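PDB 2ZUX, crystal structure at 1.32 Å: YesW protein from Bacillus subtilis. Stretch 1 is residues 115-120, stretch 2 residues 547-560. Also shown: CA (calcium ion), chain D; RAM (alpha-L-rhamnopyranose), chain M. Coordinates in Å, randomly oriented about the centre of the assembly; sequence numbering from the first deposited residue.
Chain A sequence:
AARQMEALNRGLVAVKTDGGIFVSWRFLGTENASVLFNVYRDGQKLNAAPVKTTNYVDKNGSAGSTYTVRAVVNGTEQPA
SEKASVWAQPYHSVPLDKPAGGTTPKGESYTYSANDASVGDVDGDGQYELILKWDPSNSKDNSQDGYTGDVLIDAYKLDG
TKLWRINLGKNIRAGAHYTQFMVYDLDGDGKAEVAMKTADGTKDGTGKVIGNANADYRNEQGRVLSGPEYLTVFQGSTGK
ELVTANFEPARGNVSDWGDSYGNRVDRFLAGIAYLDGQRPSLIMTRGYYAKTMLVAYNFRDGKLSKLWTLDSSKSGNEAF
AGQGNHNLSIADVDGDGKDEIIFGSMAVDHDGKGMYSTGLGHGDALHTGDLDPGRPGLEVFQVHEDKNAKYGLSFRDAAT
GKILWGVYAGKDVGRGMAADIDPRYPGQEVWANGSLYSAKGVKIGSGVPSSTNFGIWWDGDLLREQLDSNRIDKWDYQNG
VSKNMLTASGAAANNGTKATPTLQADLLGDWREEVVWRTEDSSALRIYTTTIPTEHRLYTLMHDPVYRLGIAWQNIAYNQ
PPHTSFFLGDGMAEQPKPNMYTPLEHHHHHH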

# COMPACT_ATOMS: atom_id res chain seq x y z
N ASN A 115 9.87 -7.10 7.04
CA ASN A 115 9.81 -6.67 5.64
C ASN A 115 8.49 -5.91 5.42
O ASN A 115 8.11 -5.09 6.26
CB ASN A 115 10.02 -7.89 4.74
CG ASN A 115 10.43 -7.53 3.32
OD1 ASN A 115 11.62 -7.29 3.02
ND2 ASN A 115 9.47 -7.56 2.43
N ASP A 116 7.79 -6.16 4.31
CA ASP A 116 6.58 -5.42 3.95
C ASP A 116 5.48 -5.65 4.96
O ASP A 116 5.30 -6.76 5.46
CB ASP A 116 6.05 -5.90 2.60
CG ASP A 116 7.03 -5.71 1.46
OD1 ASP A 116 7.84 -4.76 1.49
OD2 ASP A 116 6.92 -6.50 0.50
N ALA A 117 4.70 -4.60 5.20
CA ALA A 117 3.51 -4.71 6.03
C ALA A 117 2.26 -4.22 5.32
O ALA A 117 2.32 -3.58 4.27
CB ALA A 117 3.69 -3.98 7.38
N SER A 118 1.12 -4.55 5.93
CA SER A 118 -0.15 -3.95 5.59
C SER A 118 -0.87 -3.63 6.89
O SER A 118 -0.33 -3.90 7.98
CB SER A 118 -0.98 -4.90 4.72
OG SER A 118 -2.15 -4.26 4.27
N VAL A 119 -2.05 -3.03 6.79
CA VAL A 119 -2.89 -2.79 7.96
C VAL A 119 -4.31 -3.25 7.75
O VAL A 119 -4.83 -3.26 6.63
CB VAL A 119 -2.92 -1.30 8.39
CG1 VAL A 119 -1.62 -0.90 9.08
CG2 VAL A 119 -3.24 -0.41 7.20
N GLY A 120 -4.94 -3.64 8.85
CA GLY A 120 -6.37 -3.91 8.90
C GLY A 120 -6.78 -3.85 10.34
O GLY A 120 -5.94 -4.01 11.23
N TYR A 547 -6.82 5.84 -2.20
CA TYR A 547 -5.74 5.76 -1.23
C TYR A 547 -5.84 4.48 -0.40
O TYR A 547 -4.85 3.77 -0.21
CB TYR A 547 -5.73 6.99 -0.33
CG TYR A 547 -4.53 7.05 0.59
CD1 TYR A 547 -3.41 7.80 0.27
CD2 TYR A 547 -4.53 6.35 1.79
CE1 TYR A 547 -2.30 7.84 1.11
CE2 TYR A 547 -3.44 6.38 2.65
CZ TYR A 547 -2.34 7.13 2.31
OH TYR A 547 -1.28 7.15 3.18
N ARG A 548 -7.03 4.19 0.11
CA ARG A 548 -7.20 3.01 0.96
C ARG A 548 -6.80 1.74 0.22
O ARG A 548 -6.19 0.83 0.79
CB ARG A 548 -8.65 2.89 1.46
CG ARG A 548 -8.94 1.65 2.31
CD ARG A 548 -8.09 1.67 3.56
NE ARG A 548 -8.15 0.47 4.40
CZ ARG A 548 -7.32 -0.57 4.30
NH1 ARG A 548 -6.41 -0.63 3.33
NH2 ARG A 548 -7.44 -1.58 5.16
N LEU A 549 -7.18 1.68 -1.05
CA LEU A 549 -6.82 0.52 -1.87
C LEU A 549 -5.32 0.47 -2.14
O LEU A 549 -4.76 -0.62 -2.20
CB LEU A 549 -7.63 0.50 -3.18
CG LEU A 549 -9.15 0.45 -2.96
CD1 LEU A 549 -9.85 0.43 -4.31
CD2 LEU A 549 -9.57 -0.74 -2.12
N GLY A 550 -4.69 1.63 -2.28
CA GLY A 550 -3.23 1.71 -2.40
C GLY A 550 -2.49 1.15 -1.19
O GLY A 550 -1.46 0.49 -1.33
N ILE A 551 -3.04 1.38 -0.00
CA ILE A 551 -2.42 0.81 1.20
C ILE A 551 -2.53 -0.71 1.15
O ILE A 551 -1.57 -1.42 1.48
CB ILE A 551 -3.01 1.41 2.49
CG1 ILE A 551 -2.81 2.93 2.52
CG2 ILE A 551 -2.39 0.74 3.72
CD1 ILE A 551 -1.40 3.41 2.20
N ALA A 552 -3.67 -1.23 0.70
CA ALA A 552 -3.82 -2.67 0.58
C ALA A 552 -2.80 -3.30 -0.38
O ALA A 552 -2.30 -4.38 -0.10
CB ALA A 552 -5.25 -3.06 0.20
N TRP A 553 -2.50 -2.63 -1.51
CA TRP A 553 -1.52 -3.20 -2.44
C TRP A 553 -0.09 -2.70 -2.24
O TRP A 553 0.80 -3.10 -2.99
CB TRP A 553 -1.94 -3.12 -3.93
CG TRP A 553 -2.31 -1.77 -4.50
CD1 TRP A 553 -3.53 -1.44 -5.01
CD2 TRP A 553 -1.46 -0.62 -4.71
NE1 TRP A 553 -3.51 -0.17 -5.50
CE2 TRP A 553 -2.27 0.37 -5.31
CE3 TRP A 553 -0.12 -0.31 -4.42
CZ2 TRP A 553 -1.78 1.64 -5.65
CZ3 TRP A 553 0.36 0.96 -4.74
CH2 TRP A 553 -0.48 1.92 -5.34
N GLN A 554 0.16 -1.87 -1.23
CA GLN A 554 1.51 -1.32 -1.07
C GLN A 554 2.58 -2.41 -1.00
O GLN A 554 3.66 -2.27 -1.60
CB GLN A 554 1.63 -0.39 0.13
CG GLN A 554 2.95 0.38 0.12
CD GLN A 554 2.99 1.44 1.19
OE1 GLN A 554 3.86 1.41 2.08
NE2 GLN A 554 2.04 2.37 1.14
N ASN A 555 2.29 -3.50 -0.31
CA ASN A 555 3.29 -4.57 -0.16
C ASN A 555 3.64 -5.26 -1.46
O ASN A 555 4.71 -5.84 -1.56
CB ASN A 555 2.85 -5.61 0.88
CG ASN A 555 1.68 -6.47 0.42
OD1 ASN A 555 0.51 -6.15 0.69
ND2 ASN A 555 1.97 -7.58 -0.20
N ILE A 556 2.73 -5.27 -2.43
CA ILE A 556 2.90 -6.22 -3.51
C ILE A 556 4.13 -5.94 -4.35
O ILE A 556 4.44 -4.78 -4.70
CB ILE A 556 1.64 -6.41 -4.37
CG1 ILE A 556 1.45 -5.26 -5.35
CG2 ILE A 556 0.41 -6.65 -3.49
CD1 ILE A 556 0.29 -5.46 -6.31
N ALA A 557 4.83 -7.03 -4.65
CA ALA A 557 6.01 -7.02 -5.52
C ALA A 557 6.85 -5.77 -5.26
O ALA A 557 7.33 -5.58 -4.13
CB ALA A 557 5.60 -7.19 -6.98
N TYR A 558 7.08 -4.92 -6.26
CA TYR A 558 7.85 -3.70 -6.02
C TYR A 558 6.97 -2.57 -5.52
O TYR A 558 6.36 -1.83 -6.30
CB TYR A 558 8.66 -3.30 -7.26
CG TYR A 558 9.75 -4.29 -7.65
CD1 TYR A 558 10.21 -5.27 -6.75
CD2 TYR A 558 10.33 -4.24 -8.91
CE1 TYR A 558 11.22 -6.17 -7.13
CE2 TYR A 558 11.33 -5.14 -9.28
CZ TYR A 558 11.76 -6.10 -8.38
OH TYR A 558 12.74 -7.01 -8.71
N ASN A 559 6.93 -2.46 -4.19
CA ASN A 559 6.05 -1.54 -3.47
C ASN A 559 6.05 -0.16 -4.11
O ASN A 559 7.12 0.42 -4.33
CB ASN A 559 6.54 -1.32 -2.03
CG ASN A 559 6.79 -2.61 -1.25
OD1 ASN A 559 7.16 -3.65 -1.80
ND2 ASN A 559 6.67 -2.51 0.07
N GLN A 560 4.85 0.37 -4.37
CA GLN A 560 4.66 1.73 -4.89
C GLN A 560 3.91 2.57 -3.88
O GLN A 560 3.14 2.03 -3.08
CB GLN A 560 3.86 1.69 -6.20
CG GLN A 560 4.56 0.94 -7.32
CD GLN A 560 5.86 1.59 -7.73
OE1 GLN A 560 5.87 2.72 -8.22
NE2 GLN A 560 6.96 0.88 -7.54
CA CA D . 6.99 -6.05 -1.82
C1 RAM M . 14.35 -7.28 -4.40
C2 RAM M . 14.64 -6.29 -5.53
C3 RAM M . 15.77 -5.33 -5.15
C4 RAM M . 17.01 -6.10 -4.69
C5 RAM M . 16.63 -7.08 -3.58
C6 RAM M . 17.83 -7.95 -3.21
O1 RAM M . 13.72 -6.63 -3.33
O2 RAM M . 14.97 -7.03 -6.68
O3 RAM M . 16.10 -4.48 -6.24
O4 RAM M . 18.01 -5.19 -4.27
O5 RAM M . 15.55 -7.92 -3.98
O HOH W 1 0.43 -3.44 1.97
O HOH W 2 -2.81 -5.83 2.09
O HOH W 3 -5.06 -3.09 3.76
O HOH W 4 9.20 -6.71 -1.88
O HOH W 5 6.43 -8.36 -2.07

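Strand 115-120 packs against the helix that starts stretch 2 and the loop that follows it, the strand and helix axes approaching to 7.8 Å at 136° between their N-to-C directions. The contact buries 347 Å² in total between residues that are all buried in the assembly, and a calcium ion and three waters bridge the two stretches.

N115 makes no contact with stretch 2. D116 is the main anchor. Its CA-to-CB bond points toward stretch 2, and with chi1 in the m well the carboxylate meets two partners. D116 OD2 binds the calcium ion at 2.4 Å, while D116 OD1 accepts a hydrogen bond from N559 ND2 (2.9 Å, 161°). The side-chain amide of N559 suits this place because its other end, N559 OD1, also binds calcium at 2.4 Å. The calcium ion is also bound by N555 O at 2.3 Å, A557 O at 2.4 Å and waters 4 and 5.

The CB of A117 points away from stretch 2, but its carbonyl takes part: water 1 lies 3.0 Å from A117 O and 2.9 Å from I551 O, and accepts from N555 N at 2.9 Å.

The CA-to-CB bond of S118 points toward stretch 2. S118 OG lies 4.0 Å from I551 O, and reaches the helix instead through water 2, to which it donates (2.8 Å) and which donates to A552 O (2.7 Å).

V119 contributes an apolar contact, V119 CG2 to I551 CG2 at 3.8 Å, which suits a branched apolar side chain. Its carbonyl receives a weak hydrogen bond from R548 NH2 to V119 O (3.4 Å, 133°), reinforced by water 3, which donates to V119 O (2.9 Å) and S118 OG (3.2 Å) and accepts from R548 NH1 (2.8 Å). The long arginine side chain brings its guanidinium to the strand although its CA-to-CB bond points sideways. G120 makes no contact with stretch 2.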